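Local coordinates for protein ABC sugar (Ribose) transporter, periplasmic substrate-binding subunit (Rhodobacter sphaeroides, PDB 3L49) that probably binds a sugar in the periplasm, as the substrate-binding subunit of an ABC transporter of the ribose type, at residues 52-55 and 56-60; 157-160 and 161-165; 166-169 and 170-173; 213-216 and 217-220. All coordinates share one frame; numbering follows the deposited sequence. Where two conformers were deposited one is given.

Contact 1. Residues 52-55 and 56-60; sequences SQIQ and TLIAQ
Ile54 and Ile58 meet one turn apart on helix 47-60, an alpha helix flanking the mixed sheet of a periplasmic binding protein of the solute-binding protein 2 family. Ile54 CG2 lies 3.8 Å from Ile58 CD1, and the two side chains cross at a slant. Both isoleucines keep CG1 beside the backbone N (chi1 -67° in Ile58) and CG2 on the far side from it, so the CG2 branch of Ile54 faces the extended CG1-CD1 arm of Ile58, which points back to the preceding turn. This is the tight side of the helix. Both isoleucines also pack on Ile82 of helix 72-84, while Leu57 turns to Ile39 and Leu41 of strand 37-42 and, with Ile54, touches Thr11 of strand 7-12.

The looser side carries Gln55 and Ala59, both exposed. Gln55 stretches out beyond CG and touches Trp78 of helix 72-84, but across the two segments its tie is made through the backbone, from Ala59 N to Gln55 O at 3.0 Å. Ile58 N reaches Ile54 O at 2.8 Å by an equally regular helical bond. Ser52 and Gln53 turn their polar ends elsewhere, to Thr49 O and Asp42 O respectively.

Among the partly exposed residues, Ser52 O is gripped twice by one residue: Thr56 N at 2.9 Å and Thr56 OG1 at 2.8 Å approach it from opposite faces of the carbonyl plane.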
# COMPACT_ATOMS: atom_id res chain seq x y z
N SER A 52 -5.13 -19.45 -8.90
CA SER A 52 -5.66 -20.02 -10.13
C SER A 52 -5.61 -19.04 -11.30
O SER A 52 -5.46 -19.44 -12.46
CB SER A 52 -7.08 -20.55 -9.92
OG SER A 52 -7.99 -19.48 -9.70
N GLN A 53 -5.73 -17.75 -11.00
CA GLN A 53 -5.57 -16.71 -12.02
C GLN A 53 -4.15 -16.66 -12.57
O GLN A 53 -3.95 -16.40 -13.76
CB GLN A 53 -6.00 -15.36 -11.48
CG GLN A 53 -7.48 -15.13 -11.66
CD GLN A 53 -7.99 -13.98 -10.85
OE1 GLN A 53 -7.30 -13.46 -9.98
NE2 GLN A 53 -9.23 -13.57 -11.11
N ILE A 54 -3.16 -16.95 -11.72
CA ILE A 54 -1.78 -17.15 -12.16
C ILE A 54 -1.66 -18.40 -13.07
O ILE A 54 -1.06 -18.33 -14.16
CB ILE A 54 -0.81 -17.20 -10.94
CG1 ILE A 54 -0.67 -15.80 -10.32
CG2 ILE A 54 0.56 -17.72 -11.35
CD1 ILE A 54 -0.04 -15.79 -8.93
N GLN A 55 -2.26 -19.52 -12.62
CA GLN A 55 -2.28 -20.79 -13.36
C GLN A 55 -2.82 -20.60 -14.77
O GLN A 55 -2.23 -21.10 -15.73
CB GLN A 55 -3.16 -21.82 -12.65
CG GLN A 55 -2.62 -22.31 -11.32
CD GLN A 55 -3.59 -23.22 -10.58
OE1 GLN A 55 -4.80 -23.17 -10.81
NE2 GLN A 55 -3.07 -24.04 -9.69
N THR A 56 -3.93 -19.88 -14.86
CA THR A 56 -4.53 -19.44 -16.12
C THR A 56 -3.53 -18.72 -17.02
O THR A 56 -3.36 -19.08 -18.20
CB THR A 56 -5.67 -18.46 -15.83
OG1 THR A 56 -6.64 -19.11 -14.99
CG2 THR A 56 -6.33 -17.99 -17.11
N LEU A 57 -2.86 -17.71 -16.45
CA LEU A 57 -1.89 -16.89 -17.18
C LEU A 57 -0.71 -17.71 -17.68
O LEU A 57 -0.32 -17.55 -18.84
CB LEU A 57 -1.41 -15.72 -16.32
CG LEU A 57 -2.37 -14.55 -16.09
CD1 LEU A 57 -1.78 -13.55 -15.09
CD2 LEU A 57 -2.76 -13.85 -17.40
N ILE A 58 -0.18 -18.58 -16.82
CA ILE A 58 0.91 -19.49 -17.20
C ILE A 58 0.51 -20.34 -18.41
O ILE A 58 1.26 -20.42 -19.40
CB ILE A 58 1.33 -20.42 -16.02
CG1 ILE A 58 1.98 -19.60 -14.90
CG2 ILE A 58 2.29 -21.54 -16.50
CD1 ILE A 58 2.19 -20.37 -13.61
N ALA A 59 -0.68 -20.92 -18.33
CA ALA A 59 -1.23 -21.78 -19.37
C ALA A 59 -1.61 -21.01 -20.64
O ALA A 59 -1.73 -21.61 -21.71
CB ALA A 59 -2.43 -22.55 -18.83
N GLN A 60 -1.81 -19.69 -20.52
CA GLN A 60 -2.13 -18.85 -21.69
C GLN A 60 -0.89 -18.31 -22.40
O GLN A 60 -1.01 -17.74 -23.49
CB GLN A 60 -3.04 -17.70 -21.30
CG GLN A 60 -4.51 -18.09 -21.23
CD GLN A 60 -5.39 -17.02 -20.63
OE1 GLN A 60 -6.56 -16.89 -20.99
NE2 GLN A 60 -4.83 -16.24 -19.70

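Contact 2. Residues 157-160 and 161-165; sequences VKII and EPELR
Ile159 and Glu163 meet by van der Waals contact. The methyl CG2 of Ile159 lies 3.9 Å from Glu163 OE1 and 4.1 Å from Glu163 CG, so the branch rests against the side of an extended glutamate chain, the two side chains crossing at an angle. Ile159 keeps CG1 beside its backbone N (chi1 -68°), which leaves CG2 as the branch that meets the glutamate. Ile159 also packs on Met147, Lys148 and Leu151 of helix 138-152.

The polar end of Glu163 is satisfied beyond the turn: OE1 bonds to Tyr144 OH and OE2 to Asn132 ND2. With both carboxylate oxygens engaged, the group is held in place where it borders the isoleucine methyl.

The chain leaves strand 157-159, an outermost strand of the mixed sheet in this periplasmic binding protein fold, and bends round a cis peptide bond between Glu161 and Pro162. Backbone bonds from Ile160 to Val128 and from Leu164 to Val130 and Asn132 keep the chain beside strand 126-131 before and after the bend.

Acceptors also come close to one another here. Ile160 O faces Pro162 O at 3.2 Å, and Glu161 OE2 approaches Ile159 O at 3.4 Å. Glu161 reaches that position because its chain folds back at chi2 (-70°), bringing the carboxylate over the preceding backbone. Both are acceptor pairs and make no hydrogen bond, and electrostatics would probably disfavour both approaches. Glu161 is exposed, where solvent could screen its charge.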
# COMPACT_ATOMS: atom_id res chain seq x y z
N VAL A 157 8.22 7.95 23.14
CA VAL A 157 7.20 7.61 22.14
C VAL A 157 7.10 6.10 22.03
O VAL A 157 8.02 5.45 21.53
CB VAL A 157 7.49 8.22 20.74
CG1 VAL A 157 6.38 7.86 19.78
CG2 VAL A 157 7.60 9.71 20.83
N LYS A 158 5.98 5.55 22.50
CA LYS A 158 5.83 4.10 22.58
C LYS A 158 4.60 3.55 21.85
O LYS A 158 3.58 4.22 21.73
CB LYS A 158 5.85 3.65 24.05
CG LYS A 158 7.27 3.50 24.60
CD LYS A 158 7.30 3.37 26.12
CE LYS A 158 7.15 4.73 26.79
NZ LYS A 158 7.44 4.66 28.25
N ILE A 159 4.74 2.33 21.34
CA ILE A 159 3.67 1.60 20.68
C ILE A 159 2.89 0.82 21.74
O ILE A 159 3.48 0.01 22.47
CB ILE A 159 4.24 0.65 19.60
CG1 ILE A 159 4.84 1.46 18.45
CG2 ILE A 159 3.18 -0.31 19.07
CD1 ILE A 159 5.72 0.68 17.50
N ILE A 160 1.58 1.08 21.85
CA ILE A 160 0.76 0.33 22.82
C ILE A 160 0.49 -1.11 22.41
O ILE A 160 0.28 -1.43 21.24
CB ILE A 160 -0.54 1.08 23.28
CG1 ILE A 160 -1.05 2.06 22.22
CG2 ILE A 160 -0.30 1.77 24.64
CD1 ILE A 160 -1.87 3.26 22.76
N GLU A 161 0.52 -1.99 23.41
CA GLU A 161 0.32 -3.42 23.21
C GLU A 161 -1.14 -3.77 23.48
O GLU A 161 -1.71 -3.30 24.47
CB GLU A 161 1.24 -4.23 24.14
CG GLU A 161 2.70 -3.77 24.18
CD GLU A 161 3.47 -4.04 22.88
OE1 GLU A 161 3.18 -5.05 22.21
OE2 GLU A 161 4.38 -3.25 22.55
N PRO A 162 -1.77 -4.58 22.61
CA PRO A 162 -1.20 -5.12 21.37
C PRO A 162 -1.44 -4.22 20.16
O PRO A 162 -2.14 -3.20 20.25
CB PRO A 162 -1.96 -6.45 21.20
CG PRO A 162 -3.29 -6.21 21.84
CD PRO A 162 -3.15 -5.06 22.82
N GLU A 163 -0.85 -4.58 19.03
CA GLU A 163 -1.13 -3.91 17.79
C GLU A 163 -2.43 -4.46 17.26
O GLU A 163 -2.69 -5.66 17.36
CB GLU A 163 -0.01 -4.13 16.78
CG GLU A 163 1.24 -3.32 17.07
CD GLU A 163 2.49 -3.96 16.52
OE1 GLU A 163 3.57 -3.71 17.11
OE2 GLU A 163 2.41 -4.72 15.52
N LEU A 164 -3.24 -3.57 16.70
CA LEU A 164 -4.53 -3.94 16.16
C LEU A 164 -4.36 -4.50 14.76
O LEU A 164 -3.35 -4.24 14.10
CB LEU A 164 -5.46 -2.73 16.18
CG LEU A 164 -5.73 -2.25 17.60
CD1 LEU A 164 -6.72 -1.09 17.61
CD2 LEU A 164 -6.25 -3.39 18.48
N ARG A 165 -5.33 -5.30 14.32
CA ARG A 165 -5.30 -5.87 12.99
C ARG A 165 -6.29 -5.16 12.09
O ARG A 165 -7.51 -5.31 12.26
CB ARG A 165 -5.61 -7.38 13.02
CG ARG A 165 -4.41 -8.28 12.76
CD ARG A 165 -3.62 -8.58 14.04
NE ARG A 165 -2.19 -8.73 13.75
CZ ARG A 165 -1.23 -7.97 14.27
NH1 ARG A 165 0.03 -8.20 13.93
NH2 ARG A 165 -1.52 -7.00 15.13

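Contact 3. Residues 166-169 and 170-173; sequences DVIP and NTIQ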
# COMPACT_ATOMS: atom_id res chain seq x y z
N ASP A 166 -5.78 -4.36 11.15
CA ASP A 166 -6.63 -3.79 10.11
C ASP A 166 -6.95 -4.89 9.10
O ASP A 166 -6.13 -5.79 8.88
CB ASP A 166 -6.03 -2.52 9.46
CG ASP A 166 -4.57 -2.67 9.05
OD1 ASP A 166 -3.77 -3.28 9.79
OD2 ASP A 166 -4.21 -2.13 7.98
N VAL A 167 -8.15 -4.86 8.52
CA VAL A 167 -8.65 -5.98 7.71
C VAL A 167 -9.28 -5.56 6.38
O VAL A 167 -9.58 -4.40 6.18
CB VAL A 167 -9.69 -6.85 8.49
CG1 VAL A 167 -9.08 -7.47 9.76
CG2 VAL A 167 -10.94 -6.04 8.81
N ILE A 168 -9.46 -6.54 5.50
CA ILE A 168 -10.28 -6.43 4.29
C ILE A 168 -11.20 -7.67 4.25
O ILE A 168 -10.73 -8.79 4.50
CB ILE A 168 -9.40 -6.36 3.01
CG1 ILE A 168 -8.67 -5.01 2.93
CG2 ILE A 168 -10.24 -6.53 1.74
CD1 ILE A 168 -7.63 -4.94 1.82
N PRO A 169 -12.51 -7.49 3.96
CA PRO A 169 -13.22 -6.24 3.68
C PRO A 169 -13.78 -5.60 4.95
O PRO A 169 -13.44 -6.06 6.05
CB PRO A 169 -14.34 -6.69 2.73
CG PRO A 169 -14.59 -8.13 3.08
CD PRO A 169 -13.43 -8.64 3.91
N ASN A 170 -14.60 -4.57 4.78
CA ASN A 170 -15.16 -3.80 5.91
C ASN A 170 -14.07 -3.14 6.74
O ASN A 170 -14.09 -3.19 7.98
CB ASN A 170 -16.10 -4.67 6.78
CG ASN A 170 -17.21 -5.32 5.97
OD1 ASN A 170 -17.30 -6.54 5.91
ND2 ASN A 170 -18.06 -4.51 5.35
N THR A 171 -13.12 -2.53 6.03
CA THR A 171 -11.91 -1.95 6.61
C THR A 171 -12.22 -0.77 7.54
O THR A 171 -11.78 -0.76 8.70
CB THR A 171 -10.95 -1.49 5.50
OG1 THR A 171 -10.75 -2.55 4.55
CG2 THR A 171 -9.61 -1.06 6.08
N ILE A 172 -12.99 0.18 7.02
CA ILE A 172 -13.30 1.44 7.68
C ILE A 172 -14.05 1.23 9.00
O ILE A 172 -13.67 1.80 10.03
CB ILE A 172 -14.10 2.39 6.73
CG1 ILE A 172 -13.23 2.81 5.54
CG2 ILE A 172 -14.65 3.61 7.48
CD1 ILE A 172 -13.90 3.82 4.59
N GLN A 173 -15.09 0.40 8.97
CA GLN A 173 -15.92 0.15 10.14
C GLN A 173 -15.21 -0.70 11.18
O GLN A 173 -15.39 -0.48 12.38
CB GLN A 173 -17.27 -0.47 9.75
CG GLN A 173 -17.22 -1.64 8.81
CD GLN A 173 -18.47 -1.79 7.97
OE1 GLN A 173 -18.39 -2.02 6.76
NE2 GLN A 173 -19.64 -1.65 8.61
O HOH W 1 -9.63 -2.44 9.15
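Thr171 and Ile168 run alongside each other in the same direction, with the hydroxyl Thr171 OG1 3.6 Å from Ile168 CG1. Thr171 places OG1 anti to its carbonyl carbon (chi1 -51°), which turns the hydroxyl back to the loop, where it donates to Val167 O at 2.7 Å in the carbonyl plane. Val167 O also takes a bent, weak CA-H...O contact from Thr171 CA at 3.4 Å. A water adds a second link between the two residues, this one backbone to backbone, accepting from Val167 N and donating to Thr171 O at 2.8 Å.

Asn170 turns its amide along the helix instead: Asn170 ND2 donates to Gln173 OE1 at 2.9 Å, from above the plane of the Gln173 amide and with a bent N-H...O angle of 138°. Asn170 stands at the N-cap, although its side chain makes no capping bond.

Ile168 also touches Arg45, Phe134 and Trp199, and its side chain comes within about 5 Å of a bound unidentified ligand. Asp166 OD2 bonds to Trp199 NE1 and OD1 to Gly133 N. The loop, with a cis peptide before Pro169, thus leads into helix 171-185 beside the ligand site, consistent with the cleft of a sugar-binding periplasmic protein.

Contact 4. Residues 213-216 and 217-220; sequences AGRT and DIRT
Arg215 and Asp217 form a salt bridge across the turn that leads from helix 200-212 to strand 219-222. Arg215 NH2 stands 3.3 Å from Asp217 OD2, which lies at the edge of the guanidinium; the guanidinium and carboxylate planes differ by just 2°. A water closes the group into a triangle, accepting from Arg215 NH2 at 2.9 Å and donating to Asp217 OD2 at 2.6 Å, so both partners of the salt bridge also share a water.

Bends in both chains bring the charges together. Arg215 bends at chi2 and chi3, and Asp217 sets CG between its backbone N and carbonyl carbon (chi1 57°), swinging the carboxylate back over the preceding residues. Ile218 CD1 adds an apolar neighbour, 3.5 Å from Arg215 NH2, and Ile218 also packs on Leu210 and Leu183.

Thr216 O has a different donor: Arg219 NH1 approaches it at 2.8 Å in one of two conformers, but the N-H...O angle of 121° makes this bond weak as well as doubtful. Farther on, Thr220 OG1 is paired with Thr207 OG1, and Arg219 joins Ile195 through the backbone. The helix itself ends in a Schellman motif at Gly214, whose positive phi suits glycine.

With the rather long Arg215-Asp217 pair supplemented by a shared water, the two charges are probably balanced locally at this surface turn.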
# COMPACT_ATOMS: atom_id res chain seq x y z
N ALA A 213 -16.04 10.69 19.04
CA ALA A 213 -15.70 10.68 20.47
C ALA A 213 -15.42 12.08 21.00
O ALA A 213 -15.29 12.28 22.20
CB ALA A 213 -14.53 9.77 20.73
N GLY A 214 -15.33 13.05 20.08
CA GLY A 214 -15.04 14.44 20.41
C GLY A 214 -13.59 14.71 20.80
O GLY A 214 -13.29 15.75 21.38
N ARG A 215 -12.70 13.77 20.47
CA ARG A 215 -11.28 13.87 20.78
C ARG A 215 -10.51 14.64 19.70
O ARG A 215 -10.22 14.10 18.62
CB ARG A 215 -10.65 12.49 20.95
CG ARG A 215 -11.32 11.59 21.97
CD ARG A 215 -10.88 11.91 23.38
NE ARG A 215 -10.59 10.68 24.11
CZ ARG A 215 -9.37 10.28 24.48
NH1 ARG A 215 -9.22 9.13 25.12
NH2 ARG A 215 -8.31 11.05 24.22
N THR A 216 -10.17 15.90 20.00
CA THR A 216 -9.37 16.76 19.12
C THR A 216 -7.85 16.61 19.35
O THR A 216 -7.05 17.24 18.65
CB THR A 216 -9.73 18.26 19.27
OG1 THR A 216 -9.71 18.62 20.66
CG2 THR A 216 -11.11 18.58 18.69
N ASP A 217 -7.48 15.79 20.33
CA ASP A 217 -6.09 15.69 20.82
C ASP A 217 -5.27 14.52 20.26
O ASP A 217 -4.10 14.36 20.59
CB ASP A 217 -6.08 15.65 22.36
CG ASP A 217 -6.90 14.50 22.92
OD1 ASP A 217 -8.14 14.52 22.77
OD2 ASP A 217 -6.30 13.58 23.52
N ILE A 218 -5.90 13.68 19.45
CA ILE A 218 -5.22 12.54 18.83
C ILE A 218 -5.21 12.75 17.32
O ILE A 218 -6.19 13.24 16.77
CB ILE A 218 -5.91 11.20 19.20
CG1 ILE A 218 -5.95 11.03 20.72
CG2 ILE A 218 -5.22 10.01 18.52
CD1 ILE A 218 -6.85 9.92 21.21
N ARG A 219 -4.09 12.41 16.68
CA ARG A 219 -3.99 12.54 15.23
C ARG A 219 -3.74 11.18 14.58
O ARG A 219 -3.13 10.30 15.18
CB ARG A 219 -2.90 13.56 14.84
CG ARG A 219 -3.19 15.01 15.26
CD ARG A 219 -4.29 15.65 14.40
NE ARG A 219 -4.49 17.07 14.73
CZ ARG A 219 -5.49 17.55 15.46
NH1 ARG A 219 -6.42 16.75 15.96
NH2 ARG A 219 -5.57 18.86 15.68
N THR A 220 -4.24 11.01 13.36
CA THR A 220 -4.05 9.75 12.62
C THR A 220 -3.10 9.92 11.44
O THR A 220 -3.01 11.01 10.86
CB THR A 220 -5.38 9.15 12.08
OG1 THR A 220 -5.94 10.02 11.09
CG2 THR A 220 -6.38 8.90 13.21
O HOH W 2 -5.50 11.36 24.70

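How the contacts relate
Along the chain the contacts follow in series, 1 to 4. Contact 1, on helix 47-60, stands apart: its centre is about 40 Å from that of contact 2 and about 47 Å from that of contact 4, both across the chain's centre. Contacts 2 and 3 adjoin in sequence, joining strand 157-159 to helix 171-185 through one loop, with centres about 18 Å apart. Contacts 2 and 4 reach the same sheet, nearest atoms about 8 Å apart. Contacts 2 to 4 thus sample one lobe and contact 1 the other, as in two-lobed periplasmic binding proteins, with contact 3 nearest the chain's centre and beside the bound ligand.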